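Local coordinates for uncharacterized protein AF_0924 (Archaeoglobus fulgidus, PDB 3DT5) that is of unknown function but is probably a membrane protein, whose mainly helical C-terminal domain, described here, holds a bound calcium ion, at residues Phe26-Ile31 against Leu101-Phe105; Ile51-Arg55 against Leu66-Phe70; Ala33-Tyr39 against Ser80-Thr84. All blocks are in the same frame, centred on the assembly; numbering follows the deposited sequence. Where two conformers were deposited one is given.

Interaction 1: residues Phe26-Ile31 against Leu101-Phe105; sequences FYIPLI and LWEEF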
ATOM      1  N   PHE A  26      -6.325  -4.143   3.892  1.00 36.63           N
ATOM      2  CA  PHE A  26      -5.945  -3.337   2.735  1.00 36.56           C
ATOM      3  C   PHE A  26      -4.765  -2.415   3.044  1.00 36.49           C
ATOM      4  O   PHE A  26      -3.683  -2.636   2.519  1.00 36.04           O
ATOM      5  CB  PHE A  26      -7.150  -2.525   2.172  1.00 34.56           C
ATOM      6  CG  PHE A  26      -6.774  -1.754   0.916  1.00 35.23           C
ATOM      7  CD1 PHE A  26      -6.856  -2.358  -0.347  1.00 34.93           C
ATOM      8  CD2 PHE A  26      -6.261  -0.480   1.023  1.00 35.33           C
ATOM      9  CE1 PHE A  26      -6.463  -1.689  -1.523  1.00 34.41           C
ATOM     10  CE2 PHE A  26      -5.844   0.232  -0.150  1.00 34.59           C
ATOM     11  CZ  PHE A  26      -5.941  -0.388  -1.405  1.00 35.77           C
ATOM     12  N   TYR A  27      -4.963  -1.427   3.921  1.00 34.98           N
ATOM     13  CA  TYR A  27      -3.942  -0.379   4.085  1.00 36.35           C
ATOM     14  C   TYR A  27      -2.626  -0.938   4.631  1.00 36.72           C
ATOM     15  O   TYR A  27      -1.574  -0.723   4.060  1.00 35.35           O
ATOM     16  CB  TYR A  27      -4.454   0.745   4.984  1.00 35.89           C
ATOM     17  CG  TYR A  27      -5.499   1.552   4.256  1.00 36.02           C
ATOM     18  CD1 TYR A  27      -5.121   2.459   3.248  1.00 36.21           C
ATOM     19  CD2 TYR A  27      -6.852   1.313   4.465  1.00 35.54           C
ATOM     20  CE1 TYR A  27      -6.106   3.154   2.501  1.00 33.59           C
ATOM     21  CE2 TYR A  27      -7.840   1.995   3.729  1.00 35.52           C
ATOM     22  CZ  TYR A  27      -7.446   2.921   2.760  1.00 35.68           C
ATOM     23  OH  TYR A  27      -8.366   3.603   2.017  1.00 35.87           O
ATOM     24  N   ILE A  28      -2.702  -1.639   5.754  1.00 36.72           N
ATOM     25  CA  ILE A  28      -1.478  -2.147   6.388  1.00 37.30           C
ATOM     26  C   ILE A  28      -0.713  -3.146   5.491  1.00 37.66           C
ATOM     27  O   ILE A  28       0.488  -2.979   5.287  1.00 38.22           O
ATOM     28  CB  ILE A  28      -1.764  -2.696   7.805  1.00 37.18           C
ATOM     29  CG1 ILE A  28      -2.222  -1.529   8.702  1.00 40.45           C
ATOM     30  CG2 ILE A  28      -0.485  -3.451   8.401  1.00 38.17           C
ATOM     31  CD1 ILE A  28      -2.857  -1.932  10.014  1.00 45.02           C
ATOM     32  N   PRO A  29      -1.394  -4.189   4.943  1.00 37.46           N
ATOM     33  CA  PRO A  29      -0.593  -5.068   4.077  1.00 37.87           C
ATOM     34  C   PRO A  29       0.003  -4.379   2.862  1.00 37.25           C
ATOM     35  O   PRO A  29       1.122  -4.698   2.492  1.00 36.03           O
ATOM     36  CB  PRO A  29      -1.557  -6.193   3.651  1.00 38.03           C
ATOM     37  CG  PRO A  29      -2.850  -5.874   4.246  1.00 39.01           C
ATOM     38  CD  PRO A  29      -2.766  -4.674   5.138  1.00 37.05           C
ATOM     39  N   LEU A  30      -0.724  -3.453   2.219  1.00 37.60           N
ATOM     40  CA  LEU A  30      -0.171  -2.851   0.991  1.00 37.02           C
ATOM     41  C   LEU A  30       0.998  -1.909   1.354  1.00 36.71           C
ATOM     42  O   LEU A  30       2.052  -1.881   0.650  1.00 36.86           O
ATOM     43  CB  LEU A  30      -1.265  -2.031   0.267  1.00 37.67           C
ATOM     44  CG  LEU A  30      -0.855  -1.531  -1.139  1.00 37.54           C
ATOM     45  CD1 LEU A  30      -0.440  -2.734  -2.050  1.00 39.05           C
ATOM     46  CD2 LEU A  30      -2.064  -0.793  -1.753  1.00 38.48           C
ATOM     47  N   ILE A  31       0.814  -1.133   2.434  1.00 35.96           N
ATOM     48  CA  ILE A  31       1.924  -0.293   2.943  1.00 36.39           C
ATOM     49  C   ILE A  31       3.185  -1.157   3.244  1.00 37.42           C
ATOM     50  O   ILE A  31       4.315  -0.803   2.814  1.00 38.04           O
ATOM     51  CB  ILE A  31       1.493   0.608   4.168  1.00 36.54           C
ATOM     52  CG1 ILE A  31       0.480   1.674   3.702  1.00 36.36           C
ATOM     53  CG2 ILE A  31       2.724   1.308   4.809  1.00 36.76           C
ATOM     54  CD1 ILE A  31      -0.279   2.378   4.867  1.00 36.21           C
ATOM     55  N   LEU A 101      -2.040   6.437  -0.984  1.00 36.60           N
ATOM     56  CA  LEU A 101      -2.317   5.378  -0.014  1.00 37.02           C
ATOM     57  C   LEU A 101      -1.963   5.794   1.432  1.00 38.85           C
ATOM     58  O   LEU A 101      -2.727   5.569   2.396  1.00 39.32           O
ATOM     59  CB  LEU A 101      -1.486   4.149  -0.409  1.00 36.95           C
ATOM     60  CG  LEU A 101      -1.405   2.935   0.560  1.00 37.47           C
ATOM     61  CD1 LEU A 101      -2.731   2.233   0.585  1.00 37.25           C
ATOM     62  CD2 LEU A 101      -0.283   1.963   0.047  1.00 36.42           C
ATOM     63  N   TRP A 102      -0.786   6.406   1.587  1.00 39.59           N
ATOM     64  CA  TRP A 102      -0.340   6.843   2.903  1.00 40.36           C
ATOM     65  C   TRP A 102      -1.289   7.936   3.437  1.00 39.92           C
ATOM     66  O   TRP A 102      -1.750   7.882   4.580  1.00 39.63           O
ATOM     67  CB  TRP A 102       1.102   7.369   2.852  1.00 40.47           C
ATOM     68  CG  TRP A 102       1.548   7.764   4.249  1.00 41.19           C
ATOM     69  CD1 TRP A 102       1.665   9.052   4.777  1.00 42.33           C
ATOM     70  CD2 TRP A 102       1.839   6.863   5.318  1.00 40.74           C
ATOM     71  NE1 TRP A 102       2.057   8.967   6.106  1.00 41.19           N
ATOM     72  CE2 TRP A 102       2.174   7.647   6.457  1.00 42.55           C
ATOM     73  CE3 TRP A 102       1.912   5.462   5.414  1.00 40.88           C
ATOM     74  CZ2 TRP A 102       2.529   7.069   7.683  1.00 40.52           C
ATOM     75  CZ3 TRP A 102       2.267   4.892   6.649  1.00 42.23           C
ATOM     76  CH2 TRP A 102       2.574   5.699   7.753  1.00 42.88           C
ATOM     77  N   GLU A 103      -1.607   8.944   2.633  1.00 41.11           N
ATOM     78  CA  GLU A 103      -2.563   9.971   3.096  0.60 41.24           C
ATOM     79  C   GLU A 103      -3.912   9.352   3.514  1.00 41.15           C
ATOM     80  O   GLU A 103      -4.488   9.708   4.573  1.00 41.66           O
ATOM     81  CB  GLU A 103      -2.739  11.074   2.049  0.60 42.10           C
ATOM     82  CG  GLU A 103      -1.445  11.886   1.761  0.60 44.76           C
ATOM     83  CD  GLU A 103      -0.739  12.450   3.015  0.60 50.64           C
ATOM     84  OE1 GLU A 103       0.512  12.301   3.156  0.60 50.03           O
ATOM     85  OE2 GLU A 103      -1.428  13.063   3.862  0.60 53.98           O
ATOM     86  N   GLU A 104      -4.444   8.448   2.697  1.00 39.85           N
ATOM     87  CA  GLU A 104      -5.728   7.784   3.068  1.00 39.90           C
ATOM     88  C   GLU A 104      -5.596   7.005   4.360  1.00 39.48           C
ATOM     89  O   GLU A 104      -6.471   7.038   5.194  1.00 41.28           O
ATOM     90  CB  GLU A 104      -6.235   6.784   2.025  1.00 39.41           C
ATOM     91  CG  GLU A 104      -6.829   7.432   0.819  1.00 40.47           C
ATOM     92  CD  GLU A 104      -7.757   6.535   0.044  1.00 41.23           C
ATOM     93  OE1 GLU A 104      -8.439   7.133  -0.810  1.00 40.85           O
ATOM     94  OE2 GLU A 104      -7.812   5.266   0.185  1.00 42.49           O
ATOM     95  N   PHE A 105      -4.517   6.253   4.470  1.00 39.53           N
ATOM     96  CA  PHE A 105      -4.240   5.464   5.664  1.00 39.90           C
ATOM     97  C   PHE A 105      -4.290   6.333   6.914  1.00 39.71           C
ATOM     98  O   PHE A 105      -4.921   5.960   7.879  1.00 39.06           O
ATOM     99  CB  PHE A 105      -2.880   4.755   5.519  1.00 39.80           C
ATOM    100  CG  PHE A 105      -2.374   4.096   6.795  1.00 39.91           C
ATOM    101  CD1 PHE A 105      -3.092   3.068   7.410  1.00 40.24           C
ATOM    102  CD2 PHE A 105      -1.170   4.515   7.366  1.00 43.06           C
ATOM    103  CE1 PHE A 105      -2.607   2.429   8.589  1.00 40.54           C
ATOM    104  CE2 PHE A 105      -0.675   3.897   8.573  1.00 39.44           C
ATOM    105  CZ  PHE A 105      -1.394   2.841   9.153  1.00 41.64           C
TER

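Interaction 2: residues Ile51-Arg55 against Leu66-Phe70; sequences ITCRR and LPMHF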
ATOM      1  N   ILE A  51      -4.727  -5.173  -5.008  1.00 37.81           N
ATOM      2  CA  ILE A  51      -5.069  -4.083  -5.908  1.00 37.09           C
ATOM      3  C   ILE A  51      -6.163  -4.495  -6.888  1.00 38.34           C
ATOM      4  O   ILE A  51      -6.591  -3.681  -7.714  1.00 40.88           O
ATOM      5  CB  ILE A  51      -3.826  -3.454  -6.583  1.00 37.56           C
ATOM      6  CG1 ILE A  51      -3.285  -4.426  -7.681  1.00 36.58           C
ATOM      7  CG2 ILE A  51      -2.816  -3.005  -5.460  1.00 36.04           C
ATOM      8  CD1 ILE A  51      -1.947  -3.998  -8.393  1.00 36.57           C
ATOM      9  N   THR A  52      -6.663  -5.718  -6.753  1.00 38.25           N
ATOM     10  CA  THR A  52      -7.816  -6.148  -7.558  1.00 38.84           C
ATOM     11  C   THR A  52      -8.943  -6.511  -6.607  1.00 41.00           C
ATOM     12  O   THR A  52      -9.900  -5.746  -6.417  1.00 39.50           O
ATOM     13  CB  THR A  52      -7.464  -7.306  -8.526  1.00 39.74           C
ATOM     14  OG1 THR A  52      -6.823  -8.377  -7.808  1.00 37.92           O
ATOM     15  CG2 THR A  52      -6.502  -6.818  -9.622  1.00 37.44           C
ATOM     16  N   CYS A  53      -8.776  -7.654  -5.993  1.00 42.65           N
ATOM     17  CA  CYS A  53      -9.748  -8.247  -5.093  0.60 43.85           C
ATOM     18  C   CYS A  53     -10.057  -7.413  -3.833  1.00 43.56           C
ATOM     19  O   CYS A  53     -11.112  -7.572  -3.237  1.00 45.53           O
ATOM     20  CB  CYS A  53      -9.200  -9.603  -4.670  0.60 43.74           C
ATOM     21  SG  CYS A  53     -10.133 -10.378  -3.409  0.60 48.34           S
ATOM     22  N   ARG A  54      -9.115  -6.575  -3.399  1.00 41.88           N
ATOM     23  CA  ARG A  54      -9.363  -5.767  -2.182  1.00 40.01           C
ATOM     24  C   ARG A  54      -9.566  -4.298  -2.454  1.00 38.68           C
ATOM     25  O   ARG A  54      -9.652  -3.508  -1.507  1.00 37.99           O
ATOM     26  CB  ARG A  54      -8.289  -6.000  -1.119  1.00 40.23           C
ATOM     27  CG  ARG A  54      -8.163  -7.484  -0.820  1.00 43.70           C
ATOM     28  CD  ARG A  54      -7.421  -7.755   0.428  1.00 46.82           C
ATOM     29  NE  ARG A  54      -7.052  -9.167   0.538  1.00 51.58           N
ATOM     30  CZ  ARG A  54      -6.170  -9.644   1.428  1.00 53.99           C
ATOM     31  NH1 ARG A  54      -5.570  -8.826   2.322  1.00 48.08           N
ATOM     32  NH2 ARG A  54      -5.893 -10.947   1.428  1.00 53.19           N
ATOM     33  N   ARG A  55      -9.746  -3.926  -3.723  1.00 37.89           N
ATOM     34  CA  ARG A  55     -10.111  -2.528  -4.040  0.60 39.04           C
ATOM     35  C   ARG A  55     -11.370  -2.057  -3.354  1.00 38.86           C
ATOM     36  O   ARG A  55     -11.519  -0.868  -3.087  1.00 39.71           O
ATOM     37  CB  ARG A  55     -10.286  -2.353  -5.563  0.60 39.63           C
ATOM     38  CG  ARG A  55      -8.968  -2.328  -6.292  0.60 39.47           C
ATOM     39  CD  ARG A  55      -9.210  -2.159  -7.770  0.60 35.25           C
ATOM     40  NE  ARG A  55      -9.054  -0.773  -8.208  0.60 36.38           N
ATOM     41  CZ  ARG A  55      -7.899  -0.200  -8.565  0.60 37.53           C
ATOM     42  NH1 ARG A  55      -6.749  -0.886  -8.530  0.60 32.38           N
ATOM     43  NH2 ARG A  55      -7.916   1.076  -8.985  0.60 41.07           N
ATOM     44  N   LEU A  66      -4.690   4.199  -8.186  1.00 37.00           N
ATOM     45  CA  LEU A  66      -4.045   2.926  -7.843  1.00 35.79           C
ATOM     46  C   LEU A  66      -3.960   2.046  -9.106  1.00 35.27           C
ATOM     47  O   LEU A  66      -5.012   1.795  -9.732  1.00 36.27           O
ATOM     48  CB  LEU A  66      -4.862   2.192  -6.757  1.00 36.64           C
ATOM     49  CG  LEU A  66      -4.331   0.837  -6.247  1.00 36.69           C
ATOM     50  CD1 LEU A  66      -2.995   1.043  -5.450  1.00 36.12           C
ATOM     51  CD2 LEU A  66      -5.432   0.170  -5.369  1.00 35.29           C
ATOM     52  N   PRO A  67      -2.741   1.606  -9.518  1.00 33.50           N
ATOM     53  CA  PRO A  67      -2.638   0.759 -10.705  1.00 32.56           C
ATOM     54  C   PRO A  67      -3.415  -0.568 -10.536  1.00 32.05           C
ATOM     55  O   PRO A  67      -3.654  -1.031  -9.406  1.00 28.16           O
ATOM     56  CB  PRO A  67      -1.114   0.438 -10.790  1.00 34.84           C
ATOM     57  CG  PRO A  67      -0.446   1.639 -10.066  1.00 35.86           C
ATOM     58  CD  PRO A  67      -1.414   1.865  -8.919  1.00 34.70           C
HETATM   59  N   MSE A  68      -3.804  -1.143 -11.674  1.00 31.30           N
HETATM   60  CA  MSE A  68      -4.554  -2.398 -11.733  0.60 32.36           C
HETATM   61  C   MSE A  68      -3.646  -3.619 -11.780  1.00 31.90           C
HETATM   62  O   MSE A  68      -4.076  -4.732 -11.495  1.00 32.05           O
HETATM   63  CB  MSE A  68      -5.339  -2.436 -13.050  0.60 32.11           C
HETATM   64  CG  MSE A  68      -6.665  -3.101 -12.912  0.60 35.88           C
HETATM   65 SE   MSE A  68      -7.783  -1.816 -11.987  0.42 39.75          SE
HETATM   66  CE  MSE A  68      -6.910  -0.123 -12.504  0.60 36.67           C
ATOM     67  N   HIS A  69      -2.414  -3.402 -12.204  1.00 32.90           N
ATOM     68  CA  HIS A  69      -1.475  -4.470 -12.517  1.00 34.52           C
ATOM     69  C   HIS A  69      -0.144  -4.173 -11.860  1.00 36.50           C
ATOM     70  O   HIS A  69       0.229  -3.021 -11.731  1.00 37.96           O
ATOM     71  CB  HIS A  69      -1.249  -4.581 -14.025  1.00 34.08           C
ATOM     72  CG  HIS A  69      -2.477  -4.926 -14.805  1.00 35.42           C
ATOM     73  ND1 HIS A  69      -3.076  -6.164 -14.741  1.00 38.31           N
ATOM     74  CD2 HIS A  69      -3.222  -4.197 -15.672  1.00 37.49           C
ATOM     75  CE1 HIS A  69      -4.143  -6.182 -15.524  1.00 36.99           C
ATOM     76  NE2 HIS A  69      -4.263  -4.996 -16.092  1.00 37.72           N
ATOM     77  N   PHE A  70       0.590  -5.199 -11.455  1.00 36.60           N
ATOM     78  CA  PHE A  70       1.869  -4.950 -10.771  1.00 38.64           C
ATOM     79  C   PHE A  70       2.936  -6.016 -11.110  1.00 40.08           C
ATOM     80  O   PHE A  70       4.092  -5.660 -11.358  1.00 42.56           O
ATOM     81  CB  PHE A  70       1.690  -4.909  -9.245  1.00 38.11           C
ATOM     82  CG  PHE A  70       3.006  -4.852  -8.496  1.00 38.63           C
ATOM     83  CD1 PHE A  70       3.761  -3.680  -8.500  1.00 38.91           C
ATOM     84  CD2 PHE A  70       3.511  -5.988  -7.854  1.00 39.92           C
ATOM     85  CE1 PHE A  70       5.009  -3.634  -7.833  1.00 40.81           C
ATOM     86  CE2 PHE A  70       4.762  -5.940  -7.193  1.00 40.07           C
ATOM     87  CZ  PHE A  70       5.486  -4.747  -7.193  1.00 38.13           C
TER

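Interaction 3: residues Ala33-Tyr39 against Ser80-Thr84; sequences AFSSYVY and SANWT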
ATOM      1  N   ALA A  33       4.016  -4.149   2.066  1.00 37.26           N
ATOM      2  CA  ALA A  33       4.574  -4.691   0.813  1.00 36.68           C
ATOM      3  C   ALA A  33       5.541  -3.737   0.138  1.00 37.03           C
ATOM      4  O   ALA A  33       6.446  -4.189  -0.565  1.00 36.99           O
ATOM      5  CB  ALA A  33       3.409  -5.065  -0.195  1.00 35.43           C
ATOM      6  N   PHE A  34       5.324  -2.430   0.300  1.00 36.46           N
ATOM      7  CA  PHE A  34       6.192  -1.425  -0.351  1.00 37.03           C
ATOM      8  C   PHE A  34       7.138  -0.686   0.591  1.00 37.11           C
ATOM      9  O   PHE A  34       7.835   0.217   0.160  1.00 37.28           O
ATOM     10  CB  PHE A  34       5.319  -0.438  -1.149  1.00 36.99           C
ATOM     11  CG  PHE A  34       4.774  -1.065  -2.409  1.00 37.58           C
ATOM     12  CD1 PHE A  34       5.557  -1.110  -3.557  1.00 35.28           C
ATOM     13  CD2 PHE A  34       3.527  -1.687  -2.414  1.00 37.19           C
ATOM     14  CE1 PHE A  34       5.056  -1.724  -4.737  1.00 34.80           C
ATOM     15  CE2 PHE A  34       3.032  -2.303  -3.581  1.00 37.78           C
ATOM     16  CZ  PHE A  34       3.816  -2.317  -4.731  1.00 37.94           C
ATOM     17  N   SER A  35       7.171  -1.092   1.858  1.00 37.30           N
ATOM     18  CA  SER A  35       8.004  -0.395   2.829  1.00 39.34           C
ATOM     19  C   SER A  35       8.728  -1.283   3.858  1.00 41.58           C
ATOM     20  O   SER A  35       9.689  -0.841   4.487  1.00 40.87           O
ATOM     21  CB  SER A  35       7.186   0.688   3.540  1.00 37.84           C
ATOM     22  OG  SER A  35       6.238   0.124   4.416  1.00 39.65           O
ATOM     23  N   SER A  36       8.283  -2.513   4.042  1.00 43.45           N
ATOM     24  CA  SER A  36       8.956  -3.357   4.994  1.00 46.29           C
ATOM     25  C   SER A  36       9.805  -4.408   4.232  1.00 47.41           C
ATOM     26  O   SER A  36       9.555  -4.696   3.060  1.00 46.80           O
ATOM     27  CB  SER A  36       7.944  -3.946   5.979  1.00 47.77           C
ATOM     28  OG  SER A  36       7.691  -5.298   5.724  1.00 55.20           O
ATOM     29  N   TYR A  37      10.843  -4.930   4.858  1.00 47.88           N
ATOM     30  CA  TYR A  37      11.754  -5.851   4.148  1.00 50.48           C
ATOM     31  C   TYR A  37      11.197  -7.249   3.857  1.00 51.80           C
ATOM     32  O   TYR A  37      11.799  -8.026   3.099  1.00 53.51           O
ATOM     33  CB  TYR A  37      13.060  -5.978   4.927  1.00 51.12           C
ATOM     34  CG  TYR A  37      13.891  -4.730   4.896  1.00 51.59           C
ATOM     35  CD1 TYR A  37      13.627  -3.720   3.980  1.00 50.78           C
ATOM     36  CD2 TYR A  37      14.969  -4.567   5.770  1.00 55.63           C
ATOM     37  CE1 TYR A  37      14.391  -2.570   3.933  1.00 52.21           C
ATOM     38  CE2 TYR A  37      15.748  -3.408   5.730  1.00 56.29           C
ATOM     39  CZ  TYR A  37      15.446  -2.425   4.798  1.00 55.23           C
ATOM     40  OH  TYR A  37      16.175  -1.272   4.751  1.00 55.74           O
ATOM     41  N   VAL A  38      10.052  -7.565   4.441  1.00 52.83           N
ATOM     42  CA  VAL A  38       9.365  -8.846   4.227  1.00 53.59           C
ATOM     43  C   VAL A  38       9.035  -9.098   2.751  1.00 51.97           C
ATOM     44  O   VAL A  38       8.496  -8.245   2.067  1.00 53.96           O
ATOM     45  CB  VAL A  38       8.080  -8.907   5.068  1.00 54.24           C
ATOM     46  CG1 VAL A  38       7.269 -10.156   4.736  1.00 56.80           C
ATOM     47  CG2 VAL A  38       8.442  -8.880   6.591  1.00 55.55           C
ATOM     48  N   TYR A  39       9.394 -10.267   2.252  1.00 49.52           N
ATOM     49  CA  TYR A  39       9.208 -10.587   0.849  1.00 46.86           C
ATOM     50  C   TYR A  39       9.247 -12.085   0.784  1.00 45.70           C
ATOM     51  O   TYR A  39      10.099 -12.702   1.441  1.00 45.11           O
ATOM     52  CB  TYR A  39      10.345 -10.010  -0.033  1.00 46.77           C
ATOM     53  CG  TYR A  39      10.257 -10.549  -1.438  1.00 45.01           C
ATOM     54  CD1 TYR A  39       9.386  -9.972  -2.381  1.00 45.52           C
ATOM     55  CD2 TYR A  39      10.971 -11.698  -1.815  1.00 47.38           C
ATOM     56  CE1 TYR A  39       9.264 -10.510  -3.697  1.00 44.70           C
ATOM     57  CE2 TYR A  39      10.835 -12.256  -3.116  1.00 45.66           C
ATOM     58  CZ  TYR A  39       9.991 -11.638  -4.046  1.00 48.23           C
ATOM     59  OH  TYR A  39       9.834 -12.176  -5.314  1.00 48.48           O
ATOM     60  N   SER A  80      17.984  -7.536  -2.987  1.00 36.55           N
ATOM     61  CA  SER A  80      17.556  -6.193  -2.578  1.00 37.56           C
ATOM     62  C   SER A  80      16.135  -6.205  -1.967  1.00 38.91           C
ATOM     63  O   SER A  80      15.270  -7.026  -2.345  1.00 39.12           O
ATOM     64  CB  SER A  80      17.592  -5.230  -3.787  1.00 36.43           C
ATOM     65  OG  SER A  80      17.211  -3.912  -3.382  1.00 35.12           O
ATOM     66  N   ALA A  81      15.883  -5.299  -1.021  1.00 38.29           N
ATOM     67  CA  ALA A  81      14.542  -5.032  -0.555  1.00 37.63           C
ATOM     68  C   ALA A  81      13.781  -4.113  -1.525  1.00 40.09           C
ATOM     69  O   ALA A  81      12.574  -3.885  -1.336  1.00 38.89           O
ATOM     70  CB  ALA A  81      14.572  -4.406   0.886  1.00 37.59           C
ATOM     71  N   ASN A  82      14.456  -3.561  -2.542  1.00 39.69           N
ATOM     72  CA  ASN A  82      13.760  -2.615  -3.420  1.00 41.32           C
ATOM     73  C   ASN A  82      13.035  -3.347  -4.501  1.00 40.50           C
ATOM     74  O   ASN A  82      13.537  -4.359  -5.003  1.00 38.65           O
ATOM     75  CB  ASN A  82      14.721  -1.639  -4.109  1.00 42.09           C
ATOM     76  CG  ASN A  82      15.343  -0.663  -3.128  1.00 48.59           C
ATOM     77  OD1 ASN A  82      14.711  -0.229  -2.144  1.00 51.50           O
ATOM     78  ND2 ASN A  82      16.624  -0.373  -3.345  1.00 55.67           N
ATOM     79  N   TRP A  83      11.854  -2.821  -4.850  1.00 39.80           N
ATOM     80  CA  TRP A  83      11.152  -3.245  -6.046  1.00 39.82           C
ATOM     81  C   TRP A  83      11.802  -2.492  -7.224  1.00 40.10           C
ATOM     82  O   TRP A  83      11.862  -1.272  -7.225  1.00 39.67           O
ATOM     83  CB  TRP A  83       9.658  -2.885  -5.970  1.00 38.59           C
ATOM     84  CG  TRP A  83       8.888  -3.702  -4.971  1.00 38.40           C
ATOM     85  CD1 TRP A  83       8.439  -3.280  -3.725  1.00 36.01           C
ATOM     86  CD2 TRP A  83       8.498  -5.060  -5.111  1.00 37.01           C
ATOM     87  NE1 TRP A  83       7.767  -4.320  -3.095  1.00 37.73           N
ATOM     88  CE2 TRP A  83       7.762  -5.409  -3.943  1.00 37.65           C
ATOM     89  CE3 TRP A  83       8.642  -6.017  -6.148  1.00 37.22           C
ATOM     90  CZ2 TRP A  83       7.237  -6.703  -3.739  1.00 39.35           C
ATOM     91  CZ3 TRP A  83       8.063  -7.298  -5.958  1.00 36.78           C
ATOM     92  CH2 TRP A  83       7.372  -7.618  -4.768  1.00 37.43           C
ATOM     93  N   THR A  84      12.310  -3.242  -8.202  1.00 40.27           N
ATOM     94  CA  THR A  84      12.926  -2.632  -9.382  1.00 41.67           C
ATOM     95  C   THR A  84      11.849  -2.581 -10.449  1.00 43.00           C
ATOM     96  O   THR A  84      11.332  -3.630 -10.858  1.00 42.17           O
ATOM     97  CB  THR A  84      14.111  -3.472  -9.921  1.00 41.87           C
ATOM     98  OG1 THR A  84      15.182  -3.401  -8.975  1.00 40.34           O
ATOM     99  CG2 THR A  84      14.637  -2.907 -11.289  1.00 43.27           C
TER

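Interaction 1: residues Phe26-Ile31 against Leu101-Phe105
The packing of the two longest helices of this domain, 16-35 and 88-116, puts Phe26-Ile31 against Leu101-Phe105 in a helix-helix contact where one side chain, Leu101, packs as a knob into a hole among Phe26, Tyr27, Leu30 and Ile31. The segment axes approach to 10.3 Å and run roughly antiparallel, their directions 143° apart. The two Leu101 methyls share the hole: CD1 lies 3.6 Å from Tyr27 CD1 and touches Phe26 CE2, while CD2 rests 3.7 Å from Leu30 CG and reaches Ile31 CG1. One turn along, the Phe105 side chain and Tyr27 lie alongside each other, pointing opposite ways, with Phe105 CD1 3.6 Å from Tyr27 CB, and Ile28 CG1 lies more loosely by Phe105 CE1. Trp102 closes the Ile31 end of the contact through CE3, 3.8 Å from Ile31 CD1.

The polar part is a bond from Tyr27 OH to Glu104 OE2, 2.5 Å long, on the anti side and 35° out of the carboxylate plane. The extended chain of Glu104 carries the group to the phenol; Gly59 N, in the loop before helix 60-65, bonds to OE2 and to Tyr27 OH, and Leu62 N, in that helix, to OE1. Ile31 places CG1 anti to its own carbonyl carbon (chi1 -67°), and with the chain extended beyond it CD1 ends over a face of the Phe105 ring in a CH-pi contact, 3.7 Å from the centroid and 3.3 Å from Phe105 CG.

Interaction 2: residues Ile51-Arg55 against Leu66-Phe70
Arg55 reaches from the turn after helix 43-52 to the backbone of the loop 66-70 by hydrogen bonds in the plane of its guanidinium. Arg55 NH2 donates to Leu66 O at 3.1 Å (160°), tilted from the carbonyl plane. Arg55 NH1 donates to Pro67 O at 3.2 Å, a bent bond approached from above the carbonyl plane and away from its lone pairs, and bonds weakly to Leu66 O. The same NH1 closes back on its own segment at 2.9 Å from Ile51 O, an almost linear bond in the carbonyl plane. Three carbonyls in its plane thus fix the rotation of the group.

Its faces are covered by unlike partners: the selenium of selenomethionine Met68 sits over the centre of one, SE 3.7 Å from Arg55 NH1, and Leu66 CD2 lies over the other. Arg55 and Met68 each have two deposited conformers, so these details describe one state.

The apolar contacts belong to Ile51. Its CG1 stands between backbone N and carbonyl carbon (chi1 74°), leading CD1 to 3.8 Å from Phe70 CB, and its CG2 meets Leu66 CD1 at 4.1 Å. Exchanged for alanine, Ile51 would probably leave Phe70 CB and Leu66 CD1 without this packing and open a gap between the 66-70 loop and the end of helix 43-52.

Around this, Ile51 and Pro67 pack on Trp94 of helix 88-116, Leu66 touches Phe26 of helix 16-35, and Phe70 N bonds to Glu48 of helix 43-52.

Interaction 3: residues Ala33-Tyr39 against Ser80-Thr84
Trp83, on the central strand of the small mixed sheet, meets the end of helix 16-35 in an aromatic cluster with Phe34 and Tyr39. The tight part centres on the buried Trp83 and Phe34. Trp83 NE1 donates to Ala33 O at 2.9 Å, nearly straight (175°) and within the indole plane. Just beside this bond, Phe34 CD1 lies 3.6 Å from Trp83 CD1 and its CE1 sits over an indole face, the Phe34 ring being inclined 42° to the five-membered ring. With CG anti to the carbonyl carbon (chi1 -70°), Trp83 can point its N-H at the helix end. Phe70 adds an edge-to-face contact to Trp83 here.

The outer side is sparser and more exposed: Tyr39 and Tyr37 are surface residues. Tyr39, on the other side of the indole from Phe34, turns its edge toward that face in an offset edge-to-face pair, CE1 3.6 Å from Trp83 CH2. Farther out, Tyr37 touches the loop before the strand through CD1, 3.3 Å from Ala81 CB. Lys76 adds a cation-pi contact to Trp83.

The chemistry implies an indole fixed in two ways: one directed bond sets where its N-H points, and Phe34 and Tyr39, on opposite sides, probably limit its tilt, beside a calcium ion about 6 Å from the side chain.

In the fold
Helix 16-35 serves two of the three contacts: its second half is used in interaction 1 and its C-terminal end in interaction 3. Interaction 1 lies near the centre of the chain and is almost wholly apolar, with one phenol-carboxylate bond toward its margin. Interactions 2 and 3 are only partly buried, and each relies on a side-chain donor reaching the backbone, a guanidinium to several carbonyls in the one, an indole N-H to a single carbonyl in the other. Interaction 2 joins the core through Phe26 and Leu30, which touch Leu66 and Ile51. Its Phe70 ring meets Phe34 and Trp83 of interaction 3, toward the calcium end of the domain. Both are nested along the chain inside interaction 1.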